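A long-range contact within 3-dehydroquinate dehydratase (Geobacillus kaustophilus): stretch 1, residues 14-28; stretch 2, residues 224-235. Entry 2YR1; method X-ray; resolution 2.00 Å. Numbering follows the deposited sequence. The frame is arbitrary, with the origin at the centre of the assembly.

Stretch 1 (14-28) WIGGTEPCICAPVVG
Stretch 2 224-235: SAVTFAVGNQSS

Parallel strands distant in sequence are commonly joined by a short backbone ladder, and the chain beyond the ladder is held by side chains and water. Two stretches of 3-dehydroquinate dehydratase, burying 813 Å² between them, illustrate this well. The strand beginning at Cys 21 runs alongside the strand that includes Val 226, Thr 227 and Phe 228, their N-to-C directions 34° apart, with Cys 21 opposite Val 226, Ile 22 opposite Thr 227 and Cys 23 opposite Phe 228 (CA-CA 4.7, 5.1 and 4.7 Å). Backbone angles are extended, for example -107/133 at Cys 23 and -127/138 at Thr 227. In the alternation typical of parallel sheets, Cys 21 N donates to Ala 225 O (3.1 Å), Thr 227 N to Cys 21 O (2.9 Å), Cys 23 N to Thr 227 O (2.8 Å) and Ala 229 N to Cys 23 O (2.9 Å).

Cys 23, chi1 t, shares a sheet face with Cys 21, Val 226 and Phe 228. Its CB lies 3.7 Å from Val 226 CG1, while its SG sits over the face of the Phe 228 ring, 4.2 Å from the centroid, a polarizable sulfur against a pi cloud. Phe 228 has chi1 m and chi2 -152°; Val 226 is t.

Pro 25 covers the most surface. Lacking an amide hydrogen, it cannot extend the ladder as a donor; instead its CD packs 3.2 Å from Ala 229 O and its CB 3.4 Å from Ser 235 OG (chi1 p). Its carbonyl remains useful: one water donates to Pro 25 O (2.9 Å) and accepts from Gln 233 N (3.1 Å), and a second links Pro 25 O (2.7 Å) with Gly 231 N (2.6 Å) and Gln 233 O (3.0 Å).

Val 27, chi1 m, points toward the returning loop, its CG2 3.2 Å from Gln 233 CD and its CG1 3.9 Å from Ser 235 CB.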

ATOM      1  N   TRP A  14     -16.276 -13.809   9.418  1.00 26.55           N
ATOM      2  CA  TRP A  14     -15.338 -14.649   8.679  1.00 21.15           C
ATOM      3  C   TRP A  14     -13.959 -13.979   8.668  1.00 18.23           C
ATOM      4  O   TRP A  14     -13.861 -12.780   8.441  1.00 20.47           O
ATOM      5  CB  TRP A  14     -15.792 -14.833   7.228  1.00 26.95           C
ATOM      6  CG  TRP A  14     -16.856 -15.861   7.031  1.00 29.45           C
ATOM      7  CD1 TRP A  14     -18.201 -15.644   6.907  1.00 28.84           C
ATOM      8  CD2 TRP A  14     -16.668 -17.276   6.963  1.00 22.31           C
ATOM      9  NE1 TRP A  14     -18.858 -16.838   6.766  1.00 27.41           N
ATOM     10  CE2 TRP A  14     -17.945 -17.858   6.799  1.00 26.57           C
ATOM     11  CE3 TRP A  14     -15.546 -18.112   7.031  1.00 18.89           C
ATOM     12  CZ2 TRP A  14     -18.132 -19.244   6.701  1.00 21.24           C
ATOM     13  CZ3 TRP A  14     -15.730 -19.487   6.934  1.00 22.05           C
ATOM     14  CH2 TRP A  14     -17.019 -20.038   6.768  1.00 20.07           C
ATOM     15  N   ILE A  15     -12.905 -14.753   8.929  1.00 20.45           N
ATOM     16  CA  ILE A  15     -11.525 -14.236   8.898  1.00 19.92           C
ATOM     17  C   ILE A  15     -10.792 -15.008   7.802  1.00 17.35           C
ATOM     18  O   ILE A  15     -10.697 -16.249   7.851  1.00 19.22           O
ATOM     19  CB  ILE A  15     -10.741 -14.487  10.213  1.00 19.45           C
ATOM     20  CG1 ILE A  15     -11.385 -13.752  11.389  1.00 20.79           C
ATOM     21  CG2 ILE A  15      -9.291 -14.015  10.049  1.00 17.18           C
ATOM     22  CD1 ILE A  15     -10.811 -14.195  12.716  1.00 20.58           C
ATOM     23  N   GLY A  16     -10.269 -14.284   6.825  1.00 18.63           N
ATOM     24  CA  GLY A  16      -9.553 -14.935   5.741  1.00 16.28           C
ATOM     25  C   GLY A  16     -10.368 -14.979   4.454  1.00 14.31           C
ATOM     26  O   GLY A  16      -9.930 -15.544   3.464  1.00 16.38           O
ATOM     27  N   GLY A  17     -11.554 -14.378   4.466  1.00 19.23           N
ATOM     28  CA  GLY A  17     -12.387 -14.383   3.274  1.00 22.74           C
ATOM     29  C   GLY A  17     -12.054 -13.267   2.304  1.00 22.98           C
ATOM     30  O   GLY A  17     -10.893 -12.993   1.997  1.00 20.40           O
ATOM     31  N   THR A  18     -13.102 -12.613   1.835  1.00 24.11           N
ATOM     32  CA  THR A  18     -12.993 -11.508   0.900  1.00 28.75           C
ATOM     33  C   THR A  18     -12.709 -10.208   1.651  1.00 25.22           C
ATOM     34  O   THR A  18     -11.968  -9.359   1.178  1.00 24.64           O
ATOM     35  CB  THR A  18     -14.316 -11.309   0.150  1.00 27.79           C
ATOM     36  OG1 THR A  18     -14.711 -12.541  -0.458  1.00 40.48           O
ATOM     37  CG2 THR A  18     -14.151 -10.239  -0.925  1.00 43.30           C
ATOM     38  N   GLU A  19     -13.318 -10.068   2.822  1.00 23.81           N
ATOM     39  CA  GLU A  19     -13.182  -8.862   3.625  1.00 20.95           C
ATOM     40  C   GLU A  19     -12.075  -8.877   4.668  1.00 22.36           C
ATOM     41  O   GLU A  19     -11.946  -9.822   5.453  1.00 17.94           O
ATOM     42  CB  GLU A  19     -14.492  -8.575   4.361  1.00 25.64           C
ATOM     43  CG  GLU A  19     -15.716  -8.646   3.504  1.00 27.17           C
ATOM     44  CD  GLU A  19     -15.591  -7.791   2.279  1.00 34.38           C
ATOM     45  OE1 GLU A  19     -15.433  -6.556   2.431  1.00 34.60           O
ATOM     46  OE2 GLU A  19     -15.644  -8.359   1.165  1.00 34.67           O
ATOM     47  N   PRO A  20     -11.246  -7.831   4.684  1.00 20.42           N
ATOM     48  CA  PRO A  20     -10.224  -7.902   5.727  1.00 18.03           C
ATOM     49  C   PRO A  20     -10.914  -7.609   7.083  1.00 20.86           C
ATOM     50  O   PRO A  20     -11.911  -6.894   7.133  1.00 20.67           O
ATOM     51  CB  PRO A  20      -9.196  -6.833   5.304  1.00 22.41           C
ATOM     52  CG  PRO A  20      -9.855  -6.015   4.227  1.00 20.92           C
ATOM     53  CD  PRO A  20     -10.865  -6.930   3.579  1.00 25.40           C
ATOM     54  N   CYS A  21     -10.439  -8.205   8.170  1.00 18.89           N
ATOM     55  CA  CYS A  21     -11.051  -7.933   9.477  1.00 23.89           C
ATOM     56  C   CYS A  21     -10.267  -6.891  10.248  1.00 22.06           C
ATOM     57  O   CYS A  21      -9.037  -6.870  10.203  1.00 17.66           O
ATOM     58  CB  CYS A  21     -11.135  -9.203  10.318  1.00 24.58           C
ATOM     59  SG  CYS A  21     -12.274 -10.376   9.640  1.00 27.54           S
ATOM     60  N   ILE A  22     -10.986  -6.014  10.938  1.00 19.47           N
ATOM     61  CA  ILE A  22     -10.355  -4.980  11.735  1.00 19.29           C
ATOM     62  C   ILE A  22     -10.444  -5.356  13.210  1.00 19.16           C
ATOM     63  O   ILE A  22     -11.547  -5.547  13.747  1.00 21.11           O
ATOM     64  CB  ILE A  22     -11.051  -3.610  11.565  1.00 18.63           C
ATOM     65  CG1 ILE A  22     -11.011  -3.168  10.102  1.00 24.18           C
ATOM     66  CG2 ILE A  22     -10.370  -2.598  12.440  1.00 18.20           C
ATOM     67  CD1 ILE A  22     -11.725  -1.853   9.819  1.00 24.77           C
ATOM     68  N   CYS A  23      -9.293  -5.463  13.860  1.00 15.63           N
ATOM     69  CA  CYS A  23      -9.249  -5.772  15.289  1.00 16.87           C
ATOM     70  C   CYS A  23      -8.859  -4.513  16.092  1.00 22.86           C
ATOM     71  O   CYS A  23      -7.903  -3.820  15.741  1.00 20.95           O
ATOM     72  CB  CYS A  23      -8.218  -6.872  15.570  1.00 20.98           C
ATOM     73  SG  CYS A  23      -8.122  -7.302  17.343  1.00 25.57           S
ATOM     74  N   ALA A  24      -9.588  -4.228  17.174  1.00 24.75           N
ATOM     75  CA  ALA A  24      -9.283  -3.053  17.991  1.00 24.16           C
ATOM     76  C   ALA A  24      -8.905  -3.473  19.413  1.00 24.58           C
ATOM     77  O   ALA A  24      -9.624  -4.231  20.053  1.00 21.99           O
ATOM     78  CB  ALA A  24     -10.491  -2.108  18.011  1.00 20.46           C
ATOM     79  N   PRO A  25      -7.776  -2.968  19.931  1.00 24.75           N
ATOM     80  CA  PRO A  25      -7.362  -3.338  21.281  1.00 26.18           C
ATOM     81  C   PRO A  25      -8.042  -2.540  22.386  1.00 28.58           C
ATOM     82  O   PRO A  25      -8.424  -1.398  22.202  1.00 23.95           O
ATOM     83  CB  PRO A  25      -5.877  -3.054  21.256  1.00 19.53           C
ATOM     84  CG  PRO A  25      -5.856  -1.757  20.490  1.00 24.94           C
ATOM     85  CD  PRO A  25      -6.768  -2.087  19.314  1.00 24.64           C
ATOM     86  N   VAL A  26      -8.187  -3.174  23.536  1.00 33.59           N
ATOM     87  CA  VAL A  26      -8.747  -2.525  24.705  1.00 34.09           C
ATOM     88  C   VAL A  26      -7.632  -2.705  25.715  1.00 33.40           C
ATOM     89  O   VAL A  26      -7.247  -3.836  26.023  1.00 33.83           O
ATOM     90  CB  VAL A  26     -10.002  -3.235  25.242  1.00 39.45           C
ATOM     91  CG1 VAL A  26     -10.393  -2.629  26.581  1.00 39.98           C
ATOM     92  CG2 VAL A  26     -11.143  -3.100  24.267  1.00 38.05           C
ATOM     93  N   VAL A  27      -7.070  -1.594  26.180  1.00 32.21           N
ATOM     94  CA  VAL A  27      -6.008  -1.641  27.169  1.00 33.88           C
ATOM     95  C   VAL A  27      -6.548  -0.912  28.386  1.00 42.66           C
ATOM     96  O   VAL A  27      -7.009   0.233  28.298  1.00 46.83           O
ATOM     97  CB  VAL A  27      -4.706  -0.948  26.679  1.00 32.37           C
ATOM     98  CG1 VAL A  27      -4.166  -1.653  25.444  1.00 33.72           C
ATOM     99  CG2 VAL A  27      -4.965   0.514  26.382  1.00 32.36           C
ATOM    100  N   GLY A  28      -6.527  -1.595  29.518  1.00 42.66           N
ATOM    101  CA  GLY A  28      -7.025  -0.999  30.740  1.00 45.33           C
ATOM    102  C   GLY A  28      -6.279  -1.568  31.925  1.00 46.54           C
ATOM    103  O   GLY A  28      -6.257  -2.779  32.123  1.00 43.25           O
ATOM    104  N   SER A 224      -2.605 -10.892   4.637  1.00 12.48           N
ATOM    105  CA  SER A 224      -2.833 -10.617   6.055  1.00 11.43           C
ATOM    106  C   SER A 224      -4.332 -10.456   6.249  1.00 15.24           C
ATOM    107  O   SER A 224      -4.951  -9.510   5.732  1.00 18.64           O
ATOM    108  CB  SER A 224      -2.084  -9.356   6.512  1.00 11.47           C
ATOM    109  OG  SER A 224      -2.098  -9.256   7.935  1.00  9.27           O
ATOM    110  N   ALA A 225      -4.908 -11.380   7.016  1.00 15.17           N
ATOM    111  CA  ALA A 225      -6.348 -11.412   7.252  1.00 13.39           C
ATOM    112  C   ALA A 225      -6.920 -10.464   8.276  1.00 19.43           C
ATOM    113  O   ALA A 225      -8.136 -10.215   8.279  1.00 16.77           O
ATOM    114  CB  ALA A 225      -6.766 -12.825   7.608  1.00 10.30           C
ATOM    115  N   VAL A 226      -6.064  -9.945   9.147  1.00 15.77           N
ATOM    116  CA  VAL A 226      -6.515  -9.054  10.199  1.00 17.07           C
ATOM    117  C   VAL A 226      -5.607  -7.837  10.298  1.00 15.73           C
ATOM    118  O   VAL A 226      -4.404  -7.970  10.137  1.00 19.31           O
ATOM    119  CB  VAL A 226      -6.454  -9.743  11.564  1.00 19.52           C
ATOM    120  CG1 VAL A 226      -6.961  -8.791  12.635  1.00 24.23           C
ATOM    121  CG2 VAL A 226      -7.240 -11.029  11.542  1.00 20.05           C
ATOM    122  N   THR A 227      -6.180  -6.660  10.530  1.00 14.75           N
ATOM    123  CA  THR A 227      -5.364  -5.450  10.704  1.00 16.79           C
ATOM    124  C   THR A 227      -5.817  -4.820  12.030  1.00 19.26           C
ATOM    125  O   THR A 227      -7.013  -4.805  12.338  1.00 19.06           O
ATOM    126  CB  THR A 227      -5.543  -4.428   9.542  1.00 22.57           C
ATOM    127  OG1 THR A 227      -4.664  -3.308   9.744  1.00 23.39           O
ATOM    128  CG2 THR A 227      -6.984  -3.900   9.495  1.00 24.76           C
ATOM    129  N   PHE A 228      -4.860  -4.343  12.825  1.00 18.55           N
ATOM    130  CA  PHE A 228      -5.168  -3.734  14.107  1.00 23.14           C
ATOM    131  C   PHE A 228      -5.271  -2.208  13.999  1.00 27.93           C
ATOM    132  O   PHE A 228      -4.335  -1.545  13.536  1.00 26.68           O
ATOM    133  CB  PHE A 228      -4.113  -4.109  15.152  1.00 21.69           C
ATOM    134  CG  PHE A 228      -4.147  -5.565  15.578  1.00 26.85           C
ATOM    135  CD1 PHE A 228      -3.718  -5.928  16.850  1.00 35.13           C
ATOM    136  CD2 PHE A 228      -4.590  -6.565  14.717  1.00 36.10           C
ATOM    137  CE1 PHE A 228      -3.735  -7.265  17.260  1.00 36.39           C
ATOM    138  CE2 PHE A 228      -4.610  -7.911  15.116  1.00 35.01           C
ATOM    139  CZ  PHE A 228      -4.184  -8.257  16.387  1.00 34.77           C
ATOM    140  N   ALA A 229      -6.408  -1.662  14.433  1.00 23.52           N
ATOM    141  CA  ALA A 229      -6.642  -0.212  14.378  1.00 24.03           C
ATOM    142  C   ALA A 229      -7.001   0.338  15.755  1.00 27.30           C
ATOM    143  O   ALA A 229      -7.293  -0.427  16.687  1.00 27.11           O
ATOM    144  CB  ALA A 229      -7.755   0.086  13.408  1.00 22.80           C
ATOM    145  N   VAL A 230      -6.992   1.658  15.893  1.00 28.53           N
ATOM    146  CA  VAL A 230      -7.334   2.257  17.180  1.00 26.21           C
ATOM    147  C   VAL A 230      -8.834   2.478  17.306  1.00 27.60           C
ATOM    148  O   VAL A 230      -9.450   3.134  16.462  1.00 25.67           O
ATOM    149  CB  VAL A 230      -6.632   3.611  17.391  1.00 28.87           C
ATOM    150  CG1 VAL A 230      -7.099   4.243  18.728  1.00 27.07           C
ATOM    151  CG2 VAL A 230      -5.129   3.422  17.389  1.00 22.36           C
ATOM    152  N   GLY A 231      -9.417   1.916  18.358  1.00 29.73           N
ATOM    153  CA  GLY A 231     -10.841   2.083  18.605  1.00 28.32           C
ATOM    154  C   GLY A 231     -10.995   3.074  19.753  1.00 35.11           C
ATOM    155  O   GLY A 231     -12.020   3.758  19.877  1.00 36.24           O
ATOM    156  N   ASN A 232      -9.973   3.126  20.606  1.00 33.20           N
ATOM    157  CA  ASN A 232      -9.927   4.057  21.731  1.00 34.34           C
ATOM    158  C   ASN A 232      -8.473   4.379  22.008  1.00 35.03           C
ATOM    159  O   ASN A 232      -8.039   5.525  21.857  1.00 34.50           O
ATOM    160  CB  ASN A 232     -10.552   3.472  23.006  1.00 33.78           C
ATOM    161  CG  ASN A 232     -10.536   4.471  24.174  1.00 34.69           C
ATOM    162  OD1 ASN A 232     -11.289   5.444  24.181  1.00 36.91           O
ATOM    163  ND2 ASN A 232      -9.661   4.241  25.143  1.00 35.75           N
ATOM    164  N   GLN A 233      -7.719   3.363  22.414  1.00 34.46           N
ATOM    165  CA  GLN A 233      -6.305   3.539  22.717  1.00 38.31           C
ATOM    166  C   GLN A 233      -5.433   2.708  21.790  1.00 35.76           C
ATOM    167  O   GLN A 233      -5.918   1.808  21.116  1.00 42.21           O
ATOM    168  CB  GLN A 233      -6.025   3.147  24.169  1.00 45.49           C
ATOM    169  CG  GLN A 233      -4.987   4.029  24.854  1.00 56.52           C
ATOM    170  CD  GLN A 233      -4.840   3.726  26.338  1.00 61.31           C
ATOM    171  OE1 GLN A 233      -5.826   3.709  27.082  1.00 58.60           O
ATOM    172  NE2 GLN A 233      -3.599   3.491  26.778  1.00 60.95           N
ATOM    173  N   SER A 234      -4.143   3.021  21.759  1.00 36.61           N
ATOM    174  CA  SER A 234      -3.186   2.303  20.928  1.00 34.74           C
ATOM    175  C   SER A 234      -2.522   1.236  21.794  1.00 36.44           C
ATOM    176  O   SER A 234      -2.201   1.492  22.955  1.00 35.22           O
ATOM    177  CB  SER A 234      -2.123   3.277  20.393  1.00 30.79           C
ATOM    178  OG  SER A 234      -1.119   2.608  19.642  1.00 36.30           O
ATOM    179  N   SER A 235      -2.324   0.041  21.239  1.00 35.46           N
ATOM    180  CA  SER A 235      -1.680  -1.038  21.992  1.00 37.17           C
ATOM    181  C   SER A 235      -0.333  -1.359  21.359  1.00 36.20           C
ATOM    182  O   SER A 235       0.425  -2.179  21.872  1.00 35.94           O
ATOM    183  CB  SER A 235      -2.552  -2.300  21.995  1.00 32.16           C
ATOM    184  OG  SER A 235      -2.562  -2.908  20.711  1.00 34.05           O
TER
HETATM  185  O   HOH W   1     -10.224 -11.588   6.855  1.00 16.54           O
HETATM  186  O   HOH W   2      -8.751   0.874  24.014  1.00 27.49           O
HETATM  187  O   HOH W   3      -8.600   0.716  20.535  1.00 30.24           O